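Local coordinates for protein phosphoribosyltransferase (Thermus thermophilus, PDB 1WD5) that is of unproven function but probably is a phosphoribosyltransferase of the type I fold, transferring a phosphoribosyl group, at residues Leu76-Met79 with Pro80-Arg84. Numbering follows the deposited sequence.
Sequences LVLM and PYALR
Met79 and Tyr81 meet side by side in a type I beta turn, Met79 to Ala82, which ends an edge strand of the mixed sheet, 76-78, and leads into a short, weakly bonded helical segment. The turn has Pro80 and Tyr81 as its two corner residues and is closed by a backbone bond: Ala82 N donates to Met79 O at 3.1 Å. That bond is nearly straight at the hydrogen (167°), yet the donor stands well above the carbonyl plane.

The selenomethionine Met79 can be followed outward from CB. This atom has two neighbours, roughly at right angles to each other: it lies 3.4 Å from Pro80 CD, held this close largely by the peptide link between the two residues, and it covers one face of the Tyr81 ring. The CH-pi geometry is clear, with Met79 CB 3.9 Å from the centroid of the Tyr81 ring and only 19° off the ring normal, displaced a little toward the rim. Next, Met79 CG passes the phenol end, 3.8 Å from Tyr81 OH. Beyond it the chain bends twice, at chi2 and chi3, and carries SE and CE away from the turn. In Tyr81, CG sits between backbone N and carbonyl carbon (chi1 49°), which brings the ring alongside Met79, and a nearly perpendicular chi2 turns a face to Met79 CB.

Strand pairing continues up to the turn through the backbone bond of Met79 with Leu67. Leu78, whose side chain also touches Leu91 of helix 88-112, adds an apolar contact from the strand's last residue: its CB reaches the methyl carbon CB of Ala82 at 4.1 Å, while that same methyl lies 3.4 Å from Met79 O.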
# COMPACT_ATOMS: atom_id res chain seq x y z
N LEU A 76 -3.62 -0.25 -16.84
CA LEU A 76 -4.03 1.10 -16.47
C LEU A 76 -5.45 1.01 -15.92
O LEU A 76 -6.35 0.53 -16.60
CB LEU A 76 -4.02 2.02 -17.70
CG LEU A 76 -4.62 3.42 -17.53
CD1 LEU A 76 -3.88 4.20 -16.45
CD2 LEU A 76 -4.54 4.16 -18.86
N VAL A 77 -5.63 1.46 -14.68
CA VAL A 77 -6.94 1.43 -14.04
C VAL A 77 -7.41 2.87 -13.83
O VAL A 77 -6.80 3.63 -13.07
CB VAL A 77 -6.88 0.71 -12.68
CG1 VAL A 77 -8.25 0.74 -12.01
CG2 VAL A 77 -6.41 -0.72 -12.88
N LEU A 78 -8.48 3.23 -14.52
CA LEU A 78 -9.02 4.58 -14.45
C LEU A 78 -10.21 4.72 -13.51
O LEU A 78 -10.99 3.78 -13.36
CB LEU A 78 -9.44 5.03 -15.85
CG LEU A 78 -8.35 5.04 -16.92
CD1 LEU A 78 -8.97 5.36 -18.28
CD2 LEU A 78 -7.29 6.06 -16.55
N MSE A 79 -10.33 5.89 -12.89
CA MSE A 79 -11.46 6.17 -12.01
C MSE A 79 -12.63 6.53 -12.93
O MSE A 79 -12.42 6.93 -14.08
CB MSE A 79 -11.12 7.32 -11.07
CG MSE A 79 -10.08 6.97 -10.01
SE MSE A 79 -10.67 5.77 -8.78
CE MSE A 79 -10.33 4.21 -9.60
N PRO A 80 -13.87 6.39 -12.45
CA PRO A 80 -15.07 6.70 -13.25
C PRO A 80 -15.12 8.10 -13.87
O PRO A 80 -15.77 8.31 -14.89
CB PRO A 80 -16.21 6.47 -12.26
CG PRO A 80 -15.66 5.42 -11.33
CD PRO A 80 -14.25 5.93 -11.10
N TYR A 81 -14.43 9.05 -13.25
CA TYR A 81 -14.44 10.42 -13.72
C TYR A 81 -13.20 10.86 -14.50
O TYR A 81 -13.10 12.03 -14.89
CB TYR A 81 -14.64 11.33 -12.51
CG TYR A 81 -13.71 11.00 -11.36
CD1 TYR A 81 -12.38 11.43 -11.36
CD2 TYR A 81 -14.16 10.25 -10.27
CE1 TYR A 81 -11.52 11.11 -10.31
CE2 TYR A 81 -13.31 9.93 -9.21
CZ TYR A 81 -11.99 10.37 -9.24
OH TYR A 81 -11.15 10.07 -8.19
N ALA A 82 -12.27 9.94 -14.73
CA ALA A 82 -11.04 10.27 -15.44
C ALA A 82 -11.23 11.07 -16.73
O ALA A 82 -10.61 12.12 -16.91
CB ALA A 82 -10.25 9.00 -15.73
N LEU A 83 -12.08 10.57 -17.62
CA LEU A 83 -12.30 11.24 -18.89
C LEU A 83 -12.97 12.61 -18.77
O LEU A 83 -13.02 13.37 -19.74
CB LEU A 83 -13.11 10.34 -19.83
CG LEU A 83 -12.36 9.07 -20.24
CD1 LEU A 83 -13.27 8.17 -21.08
CD2 LEU A 83 -11.10 9.45 -21.01
N ARG A 84 -13.49 12.93 -17.59
CA ARG A 84 -14.13 14.22 -17.39
C ARG A 84 -13.09 15.27 -17.03
O ARG A 84 -13.38 16.47 -17.04
CB ARG A 84 -15.20 14.14 -16.29
CG ARG A 84 -16.47 13.42 -16.73
CD ARG A 84 -17.66 13.80 -15.86
NE ARG A 84 -17.67 13.11 -14.57
CZ ARG A 84 -18.07 11.86 -14.40
NH1 ARG A 84 -18.50 11.14 -15.42
NH2 ARG A 84 -18.04 11.32 -13.19